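Local coordinates for protein exonuclease (Laribacter hongkongensis, PDB 3SYY) that probably digests double-stranded DNA with strict 5'-to-3' polarity, as a magnesium-binding alkaline exonuclease related to lambda exonuclease, at residues A[84-89]-A[102-107]; A[109-114]-A[151-156]; A[136-141]-A[168-173]. One frame throughout, in Å; residues are numbered along the deposited sequence.

Overall arrangement
All three contacts belong to one five-stranded mixed sheet, the core of a PDDEXK nuclease fold. Contact 1 is at one border of it, where strand 83-84 meets strand 103-105. Contact 2 joins the neighbouring strands 109-114 and 149-155 in the middle, and contact 3 packs helix 132-145 against the opposite border strand, 165-171. The centres of contact 1 and contact 2 lie about 12 Å apart. Along the chain, contact 1 closes before contact 2 opens, whereas contacts 2 and 3 interleave. Asp102 from contact 1 and Glu112 and Ile113 from contact 2 bind the same magnesium ion, so the geometry of this site probably depends on how strands 103-105 and 109-114 are aligned.

Contact 1: A[84-89]-A[102-107]; sequences TEVGLI and DGLVGD. With MG (magnesium ion), chain B.
Thr84 and Leu104 form an antiparallel, hydrogen-bonded beta pair at the border of the mixed sheet in this PDDEXK-type nuclease fold, joining the short strand 83-84 to strand 103-105. Both backbone bonds are short and fairly straight: Thr84 N donates to Leu104 O over 2.8 Å at 164°, and Leu104 N returns the bond to Thr84 O at 158°. After Thr84 the segment leaves this strand pairing, and Val86 supplies the apolar contact. Its CG1 lies between the backbone N and the carbonyl carbon (chi1 78°) and meets Leu104 CD2 at 3.9 Å, the two side chains crossing at about a right angle. On its other flank strand 103-105 pairs with strand 109-114, Gly103 bonding to Ile111.

Asp102, next to Gly103, turns its CB away from segment 84-89 and serves the metal site instead. Its backbone O accepts a hydrogen bond from Arg72 of helix 59-79. In the carboxylate, OD2 binds a magnesium ion at 2.4 Å and probably accepts from Ile113 N, while OD1 accepts a 2.7 Å hydrogen bond from a water that is itself bound to the metal at 2.3 Å.

Contact 2: A[109-114]-A[151-156]; sequences GLIEIK and DFVSYD. With MG (magnesium ion), chain B.
Glu112, Ile113 and Lys114 form the E-X-K part of the PDDEXK signature, on a strand whose parallel neighbour contributes Phe152 and Val153. Strands 109-114 and 149-155 are linked through helices 118-127 and 132-145, a beta-alpha-beta crossover, and the axes of the short segments come within 4.7 Å at 21°. Five backbone bonds alternate between them, from Asp151 N to Leu110 O through to Tyr155 N to Lys114 O. The central one, Val153 N to Glu112 O, measures 2.9 Å and comes in nearly along the C=O axis.

The two faces differ in character. On one, Ile111 CD1 packs against Val153 CG2 at 3.6 Å, and helix 59-79 covers them through Tyr75, whose hydroxyl also bonds Asp151. The other face carries Glu112, Phe152 and Lys114 beneath helix 132-145. Lys114 crosses Phe152 at about a right angle, its CG 3.6 Å from ring atom CE2. Its chain then bends at chi2 (-53°), which turns CD off the extended path, and NZ ends 2.7 Å from Glu112 OE2 in a salt bridge, meeting that oxygen from 36° out of the carboxylate plane. Gln137 OE1 also accepts from NZ, and Tyr134 makes a cation-pi contact with the lysine.

Glu112 OE2 binds one magnesium ion at 2.3 Å and Ile113 O does so at 2.4 Å, with Asp102 and two waters; Glu112 also joins Ser100 in a second magnesium site. OE2 therefore serves both metal and ammonium, which probably helps fix the carboxylate's rotation. Lys114 NZ also donates to a metal-bound water at 3.3 Å, consistent with the water-orienting role proposed for this lysine in related nucleases.

Contact 3: A[136-141]-A[168-173]; sequences KQMQTQ and TRIERD
The flat amide of Gln139 has Asp173 CB over one face, 3.5 Å from NE2, while the methyl CG2 of Ile170 lies beyond NE2, displaced to the opposite side of the amide plane. At its edges are backbone groups of the chain leaving strand 165-171. NE2 donates to Glu171 O over 3.0 Å, with that oxygen nearly in the amide plane. OE1 accepts from Asp173 N at 2.8 Å, but here the donor stands above the plane, 35° out of it and on the same side as Asp173 CB. Arg172 CA approaches OE1 close to the plane of the amide. A bend at chi2 (-64°) sets CD off the extended course, and the amide ends beside the backbone of 171-173. The carboxylate of Asp173 stands perpendicular to the amide.

With both ends engaged, the buried amide is unlikely to rotate, and it supplies partners to two backbone groups where the strand gives way to a helix. Asp173 is the N-cap of helix 174-205, its OD1 making a weak bond to Leu176 N. At the preceding helix residue the contact is apolar: Met138 CE touches Ile170 CG1 at 3.6 Å, the two side chains crossing at about a right angle.

Helix 132-145 crosses the border strand at 58°, with the short axes 9.4 Å apart at their closest. Met138 extends over the sheet to Cys150 and Phe152 of strand 149-155 and to the metal ligand Glu112, while Ile177 and Ile180 of helix 174-205 pack on Gln139. The contact thus joins the helix over the metal-site face of the sheet to the border strand and to the start of the long C-terminal helix.

Contact 1: A[84-89]-A[102-107]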
loop_
_atom_site.group_PDB
_atom_site.type_symbol
_atom_site.label_atom_id
_atom_site.label_comp_id
_atom_site.label_asym_id
_atom_site.label_seq_id
_atom_site.Cartn_x
_atom_site.Cartn_y
_atom_site.Cartn_z
ATOM N N THR A 84 0.090 9.073 -36.740
ATOM C CA THR A 84 -1.265 9.595 -36.542
ATOM C C THR A 84 -1.829 9.071 -35.221
ATOM O O THR A 84 -1.686 7.911 -34.914
ATOM C CB THR A 84 -2.192 9.099 -37.644
ATOM O OG1 THR A 84 -1.483 9.155 -38.878
ATOM C CG2 THR A 84 -3.450 9.958 -37.721
ATOM N N GLU A 85 -2.500 9.917 -34.468
ATOM C CA GLU A 85 -3.157 9.420 -33.286
ATOM C C GLU A 85 -4.471 8.704 -33.590
ATOM O O GLU A 85 -5.097 8.912 -34.643
ATOM C CB GLU A 85 -3.228 10.496 -32.221
ATOM C CG GLU A 85 -1.782 10.716 -31.656
ATOM C CD GLU A 85 -1.753 11.418 -30.318
ATOM O OE1 GLU A 85 -1.402 12.615 -30.292
ATOM O OE2 GLU A 85 -2.090 10.780 -29.297
ATOM N N VAL A 86 -4.824 7.785 -32.701
ATOM C CA VAL A 86 -5.957 6.909 -32.894
ATOM C C VAL A 86 -6.540 6.633 -31.500
ATOM O O VAL A 86 -5.847 6.783 -30.490
ATOM C CB VAL A 86 -5.534 5.636 -33.702
ATOM C CG1 VAL A 86 -4.802 4.621 -32.867
ATOM C CG2 VAL A 86 -6.703 4.992 -34.421
ATOM N N GLY A 87 -7.818 6.285 -31.440
ATOM C CA GLY A 87 -8.455 5.989 -30.165
ATOM C C GLY A 87 -8.506 4.487 -30.031
ATOM O O GLY A 87 -7.557 3.783 -30.366
ATOM N N LEU A 88 -9.636 3.970 -29.580
ATOM C CA LEU A 88 -9.767 2.536 -29.426
ATOM C C LEU A 88 -10.166 1.892 -30.740
ATOM O O LEU A 88 -11.119 2.308 -31.373
ATOM C CB LEU A 88 -10.805 2.234 -28.350
ATOM C CG LEU A 88 -10.813 0.742 -28.061
ATOM C CD1 LEU A 88 -9.808 0.439 -26.951
ATOM C CD2 LEU A 88 -12.208 0.348 -27.698
ATOM N N ILE A 89 -9.428 0.874 -31.146
ATOM C CA ILE A 89 -9.726 0.129 -32.355
ATOM C C ILE A 89 -10.266 -1.225 -31.940
ATOM O O ILE A 89 -9.569 -2.008 -31.292
ATOM C CB ILE A 89 -8.426 -0.115 -33.185
ATOM C CG1 ILE A 89 -7.695 1.214 -33.464
ATOM C CG2 ILE A 89 -8.715 -0.895 -34.491
ATOM C CD1 ILE A 89 -8.497 2.145 -34.291
ATOM N N ASP A 102 -0.504 3.889 -29.106
ATOM C CA ASP A 102 -0.152 5.288 -28.948
ATOM C C ASP A 102 0.061 6.019 -30.301
ATOM O O ASP A 102 0.200 7.225 -30.324
ATOM C CB ASP A 102 1.094 5.406 -28.059
ATOM C CG ASP A 102 0.799 5.009 -26.602
ATOM O OD1 ASP A 102 -0.346 5.223 -26.181
ATOM O OD2 ASP A 102 1.656 4.441 -25.937
ATOM N N GLY A 103 0.059 5.296 -31.405
ATOM C CA GLY A 103 0.038 5.978 -32.721
ATOM C C GLY A 103 0.023 4.974 -33.853
ATOM O O GLY A 103 0.518 3.871 -33.708
ATOM N N LEU A 104 -0.580 5.356 -34.973
ATOM C CA LEU A 104 -0.366 4.617 -36.245
ATOM C C LEU A 104 0.857 5.195 -36.934
ATOM O O LEU A 104 0.976 6.419 -37.084
ATOM C CB LEU A 104 -1.565 4.803 -37.167
ATOM C CG LEU A 104 -2.965 4.382 -36.666
ATOM C CD1 LEU A 104 -3.951 4.322 -37.850
ATOM C CD2 LEU A 104 -2.943 3.059 -35.919
ATOM N N VAL A 105 1.757 4.326 -37.337
ATOM C CA VAL A 105 3.017 4.768 -37.955
ATOM C C VAL A 105 3.000 4.300 -39.407
ATOM O O VAL A 105 2.929 3.102 -39.677
ATOM C CB VAL A 105 4.253 4.182 -37.276
ATOM C CG1 VAL A 105 5.529 4.804 -37.856
ATOM C CG2 VAL A 105 4.210 4.420 -35.749
ATOM N N GLY A 106 3.127 5.246 -40.330
ATOM C CA GLY A 106 3.133 4.886 -41.748
ATOM C C GLY A 106 1.841 4.181 -42.116
ATOM O O GLY A 106 0.777 4.491 -41.578
ATOM N N ASP A 107 1.955 3.211 -43.018
ATOM C CA ASP A 107 0.807 2.421 -43.484
ATOM C C ASP A 107 0.697 1.137 -42.689
ATOM O O ASP A 107 -0.389 0.594 -42.534
ATOM C CB ASP A 107 1.016 2.019 -44.955
ATOM C CG ASP A 107 0.943 3.186 -45.887
ATOM O OD1 ASP A 107 -0.019 3.983 -45.737
ATOM O OD2 ASP A 107 1.828 3.292 -46.774
HETATM MG MG MG B . 1.587 3.698 -23.655
HETATM O O HOH W 1 0.229 7.238 -39.738
HETATM O O HOH W 2 -0.088 5.217 -23.500
HETATM O O HOH W 3 1.401 2.886 -21.462
#

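Contact 2: A[109-114]-A[151-156]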
loop_
_atom_site.group_PDB
_atom_site.type_symbol
_atom_site.label_atom_id
_atom_site.label_comp_id
_atom_site.label_asym_id
_atom_site.label_seq_id
_atom_site.Cartn_x
_atom_site.Cartn_y
_atom_site.Cartn_z
ATOM N N GLY A 109 2.667 0.290 -39.563
ATOM C CA GLY A 109 3.293 0.174 -38.232
ATOM C C GLY A 109 2.519 0.824 -37.110
ATOM O O GLY A 109 1.447 1.363 -37.325
ATOM N N LEU A 110 3.085 0.756 -35.885
ATOM C CA LEU A 110 2.415 1.256 -34.707
ATOM C C LEU A 110 3.512 1.779 -33.796
ATOM O O LEU A 110 4.640 1.431 -33.984
ATOM C CB LEU A 110 1.754 0.066 -33.984
ATOM C CG LEU A 110 0.575 -0.626 -34.698
ATOM C CD1 LEU A 110 0.153 -1.853 -33.922
ATOM C CD2 LEU A 110 -0.555 0.312 -34.788
ATOM N N ILE A 111 3.153 2.582 -32.796
ATOM C CA ILE A 111 4.096 2.917 -31.722
ATOM C C ILE A 111 3.360 2.652 -30.392
ATOM O O ILE A 111 2.168 2.922 -30.301
ATOM C CB ILE A 111 4.581 4.397 -31.830
ATOM C CG1 ILE A 111 5.463 4.806 -30.647
ATOM C CG2 ILE A 111 3.410 5.342 -32.029
ATOM C CD1 ILE A 111 6.145 6.174 -30.814
ATOM N N GLU A 112 4.069 2.085 -29.426
ATOM C CA GLU A 112 3.549 1.971 -28.026
ATOM C C GLU A 112 4.650 2.639 -27.198
ATOM O O GLU A 112 5.824 2.270 -27.329
ATOM C CB GLU A 112 3.427 0.498 -27.606
ATOM C CG GLU A 112 3.166 0.342 -26.033
ATOM C CD GLU A 112 1.870 1.045 -25.601
ATOM O OE1 GLU A 112 0.952 1.187 -26.458
ATOM O OE2 GLU A 112 1.752 1.517 -24.398
ATOM N N ILE A 113 4.268 3.643 -26.421
ATOM C CA ILE A 113 5.190 4.450 -25.625
ATOM C C ILE A 113 5.090 4.123 -24.117
ATOM O O ILE A 113 3.980 4.092 -23.544
ATOM C CB ILE A 113 4.832 5.923 -25.813
ATOM C CG1 ILE A 113 5.077 6.362 -27.290
ATOM C CG2 ILE A 113 5.639 6.848 -24.828
ATOM C CD1 ILE A 113 4.503 7.729 -27.589
ATOM N N LYS A 114 6.246 3.924 -23.473
ATOM C CA LYS A 114 6.288 3.903 -22.004
ATOM C C LYS A 114 7.128 5.074 -21.502
ATOM O O LYS A 114 8.220 5.390 -22.079
ATOM C CB LYS A 114 6.869 2.575 -21.502
ATOM C CG LYS A 114 6.242 1.301 -22.064
ATOM C CD LYS A 114 4.732 1.259 -21.902
ATOM C CE LYS A 114 4.140 -0.097 -22.397
ATOM N NZ LYS A 114 2.601 -0.010 -22.334
ATOM N N ASP A 151 6.751 -0.267 -32.959
ATOM C CA ASP A 151 8.001 0.221 -32.374
ATOM C C ASP A 151 7.692 0.505 -30.888
ATOM O O ASP A 151 6.816 1.286 -30.563
ATOM C CB ASP A 151 8.384 1.527 -33.059
ATOM C CG ASP A 151 9.283 1.292 -34.314
ATOM O OD1 ASP A 151 9.846 0.181 -34.441
ATOM O OD2 ASP A 151 9.366 2.200 -35.163
ATOM N N PHE A 152 8.405 -0.162 -30.023
ATOM C CA PHE A 152 8.234 0.040 -28.593
ATOM C C PHE A 152 9.209 1.133 -28.177
ATOM O O PHE A 152 10.400 1.002 -28.424
ATOM C CB PHE A 152 8.622 -1.249 -27.912
ATOM C CG PHE A 152 8.632 -1.143 -26.409
ATOM C CD1 PHE A 152 9.822 -0.874 -25.721
ATOM C CD2 PHE A 152 7.452 -1.312 -25.687
ATOM C CE1 PHE A 152 9.835 -0.794 -24.295
ATOM C CE2 PHE A 152 7.456 -1.252 -24.268
ATOM C CZ PHE A 152 8.649 -0.946 -23.575
ATOM N N VAL A 153 8.710 2.232 -27.637
ATOM C CA VAL A 153 9.568 3.352 -27.225
ATOM C C VAL A 153 9.502 3.418 -25.698
ATOM O O VAL A 153 8.390 3.381 -25.141
ATOM C CB VAL A 153 9.023 4.670 -27.792
ATOM C CG1 VAL A 153 9.808 5.921 -27.227
ATOM C CG2 VAL A 153 9.120 4.645 -29.367
ATOM N N SER A 154 10.670 3.474 -25.039
ATOM C CA SER A 154 10.744 3.896 -23.628
ATOM C C SER A 154 11.478 5.251 -23.560
ATOM O O SER A 154 12.485 5.453 -24.280
ATOM C CB SER A 154 11.431 2.796 -22.810
ATOM O OG SER A 154 11.528 3.098 -21.423
ATOM N N TYR A 155 10.961 6.202 -22.772
ATOM C CA TYR A 155 11.524 7.552 -22.737
ATOM C C TYR A 155 11.591 8.101 -21.314
ATOM O O TYR A 155 10.580 8.072 -20.570
ATOM C CB TYR A 155 10.664 8.478 -23.555
ATOM C CG TYR A 155 11.117 9.900 -23.627
ATOM C CD1 TYR A 155 12.233 10.265 -24.400
ATOM C CD2 TYR A 155 10.398 10.909 -22.989
ATOM C CE1 TYR A 155 12.637 11.604 -24.461
ATOM C CE2 TYR A 155 10.787 12.236 -23.056
ATOM C CZ TYR A 155 11.903 12.572 -23.808
ATOM O OH TYR A 155 12.259 13.884 -23.835
ATOM N N ASP A 156 12.755 8.634 -20.967
ATOM C CA ASP A 156 12.882 9.339 -19.690
ATOM C C ASP A 156 13.791 10.548 -19.846
ATOM O O ASP A 156 15.003 10.397 -19.953
ATOM C CB ASP A 156 13.461 8.390 -18.633
ATOM C CG ASP A 156 13.409 9.004 -17.207
ATOM O OD1 ASP A 156 13.116 10.207 -17.051
ATOM O OD2 ASP A 156 13.621 8.255 -16.269
HETATM MG MG MG B . 1.587 3.698 -23.655
HETATM O O HOH W 3 1.401 2.886 -21.462
HETATM O O HOH W 2 -0.088 5.217 -23.500
#

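Contact 3: A[136-141]-A[168-173]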
loop_
_atom_site.group_PDB
_atom_site.type_symbol
_atom_site.label_atom_id
_atom_site.label_comp_id
_atom_site.label_asym_id
_atom_site.label_seq_id
_atom_site.Cartn_x
_atom_site.Cartn_y
_atom_site.Cartn_z
ATOM N N LYS A 136 2.666 -8.928 -25.253
ATOM C CA LYS A 136 1.259 -9.303 -25.417
ATOM C C LYS A 136 0.398 -8.118 -25.800
ATOM O O LYS A 136 -0.418 -8.228 -26.691
ATOM C CB LYS A 136 0.712 -9.989 -24.173
ATOM C CG LYS A 136 1.375 -11.387 -23.973
ATOM C CD LYS A 136 0.910 -12.055 -22.722
ATOM C CE LYS A 136 1.459 -13.490 -22.687
ATOM N NZ LYS A 136 2.897 -13.428 -22.223
ATOM N N GLN A 137 0.636 -6.977 -25.178
ATOM C CA GLN A 137 -0.092 -5.759 -25.493
ATOM C C GLN A 137 0.095 -5.387 -26.979
ATOM O O GLN A 137 -0.846 -5.092 -27.698
ATOM C CB GLN A 137 0.433 -4.630 -24.619
ATOM C CG GLN A 137 -0.234 -3.317 -24.938
ATOM C CD GLN A 137 0.338 -2.169 -24.135
ATOM O OE1 GLN A 137 1.419 -2.270 -23.545
ATOM N NE2 GLN A 137 -0.411 -1.086 -24.066
ATOM N N MET A 138 1.350 -5.401 -27.423
ATOM C CA MET A 138 1.638 -4.972 -28.778
ATOM C C MET A 138 1.174 -5.984 -29.826
ATOM O O MET A 138 0.728 -5.579 -30.888
ATOM C CB MET A 138 3.128 -4.693 -28.916
ATOM C CG MET A 138 3.511 -3.313 -28.242
ATOM S SD MET A 138 5.293 -3.013 -28.370
ATOM C CE MET A 138 6.057 -4.263 -27.431
ATOM N N GLN A 139 1.276 -7.267 -29.531
ATOM C CA GLN A 139 0.749 -8.272 -30.494
ATOM C C GLN A 139 -0.749 -8.095 -30.614
ATOM O O GLN A 139 -1.302 -8.207 -31.711
ATOM C CB GLN A 139 1.120 -9.697 -30.097
ATOM C CG GLN A 139 2.642 -9.997 -30.214
ATOM C CD GLN A 139 3.154 -9.910 -31.699
ATOM O OE1 GLN A 139 2.347 -9.841 -32.650
ATOM N NE2 GLN A 139 4.480 -9.866 -31.868
ATOM N N THR A 140 -1.422 -7.781 -29.491
ATOM C CA THR A 140 -2.858 -7.512 -29.513
ATOM C C THR A 140 -3.205 -6.272 -30.276
ATOM O O THR A 140 -4.229 -6.226 -30.977
ATOM C CB THR A 140 -3.417 -7.329 -28.071
ATOM O OG1 THR A 140 -3.161 -8.522 -27.317
ATOM C CG2 THR A 140 -4.920 -7.009 -28.097
ATOM N N GLN A 141 -2.387 -5.234 -30.147
ATOM C CA GLN A 141 -2.625 -4.014 -30.920
ATOM C C GLN A 141 -2.525 -4.327 -32.442
ATOM O O GLN A 141 -3.353 -3.853 -33.235
ATOM C CB GLN A 141 -1.585 -2.946 -30.556
ATOM C CG GLN A 141 -1.846 -2.203 -29.282
ATOM C CD GLN A 141 -0.568 -1.508 -28.755
ATOM O OE1 GLN A 141 -0.596 -0.821 -27.728
ATOM N NE2 GLN A 141 0.523 -1.669 -29.474
ATOM N N THR A 168 12.712 -0.155 -29.945
ATOM C CA THR A 168 13.008 -1.467 -30.597
ATOM C C THR A 168 11.735 -1.941 -31.314
ATOM O O THR A 168 10.614 -1.649 -30.848
ATOM C CB THR A 168 13.535 -2.509 -29.605
ATOM O OG1 THR A 168 14.097 -3.632 -30.300
ATOM C CG2 THR A 168 12.409 -3.029 -28.621
ATOM N N ARG A 169 11.899 -2.638 -32.445
ATOM C CA ARG A 169 10.753 -3.005 -33.273
ATOM C C ARG A 169 10.289 -4.390 -32.970
ATOM O O ARG A 169 11.102 -5.324 -32.916
ATOM C CB ARG A 169 11.079 -2.968 -34.766
ATOM C CG ARG A 169 9.772 -2.980 -35.626
ATOM C CD ARG A 169 10.025 -2.393 -36.987
ATOM N NE ARG A 169 10.028 -0.928 -36.955
ATOM C CZ ARG A 169 10.059 -0.185 -38.052
ATOM N NH1 ARG A 169 10.077 -0.785 -39.234
ATOM N NH2 ARG A 169 10.061 1.125 -37.985
ATOM N N ILE A 170 8.978 -4.529 -32.778
ATOM C CA ILE A 170 8.412 -5.851 -32.501
ATOM C C ILE A 170 7.555 -6.211 -33.706
ATOM O O ILE A 170 6.562 -5.522 -34.005
ATOM C CB ILE A 170 7.545 -5.847 -31.194
ATOM C CG1 ILE A 170 8.389 -5.350 -29.992
ATOM C CG2 ILE A 170 6.929 -7.259 -30.964
ATOM C CD1 ILE A 170 9.618 -6.293 -29.566
ATOM N N GLU A 171 7.965 -7.255 -34.421
ATOM C CA GLU A 171 7.265 -7.687 -35.636
ATOM C C GLU A 171 6.020 -8.492 -35.256
ATOM O O GLU A 171 6.076 -9.288 -34.321
ATOM C CB GLU A 171 8.195 -8.598 -36.481
ATOM C CG GLU A 171 9.468 -7.903 -37.056
ATOM C CD GLU A 171 9.150 -6.826 -38.094
ATOM O OE1 GLU A 171 9.823 -5.787 -38.073
ATOM O OE2 GLU A 171 8.207 -6.975 -38.915
ATOM N N ARG A 172 4.930 -8.317 -35.997
ATOM C CA ARG A 172 3.725 -9.198 -35.894
ATOM C C ARG A 172 4.058 -10.687 -35.747
ATOM O O ARG A 172 4.807 -11.232 -36.561
ATOM C CB ARG A 172 2.834 -8.996 -37.120
ATOM C CG ARG A 172 1.546 -9.813 -37.098
ATOM C CD ARG A 172 0.640 -9.449 -38.255
ATOM N NE ARG A 172 -0.680 -10.034 -38.055
ATOM C CZ ARG A 172 -1.781 -9.342 -37.801
ATOM N NH1 ARG A 172 -1.751 -8.030 -37.771
ATOM N NH2 ARG A 172 -2.937 -9.981 -37.608
ATOM N N ASP A 173 3.528 -11.345 -34.706
ATOM C CA ASP A 173 3.710 -12.791 -34.516
ATOM C C ASP A 173 2.312 -13.453 -34.627
ATOM O O ASP A 173 1.504 -13.408 -33.675
ATOM C CB ASP A 173 4.340 -13.082 -33.162
ATOM C CG ASP A 173 4.617 -14.559 -32.936
ATOM O OD1 ASP A 173 4.077 -15.416 -33.658
ATOM O OD2 ASP A 173 5.409 -14.886 -32.031
#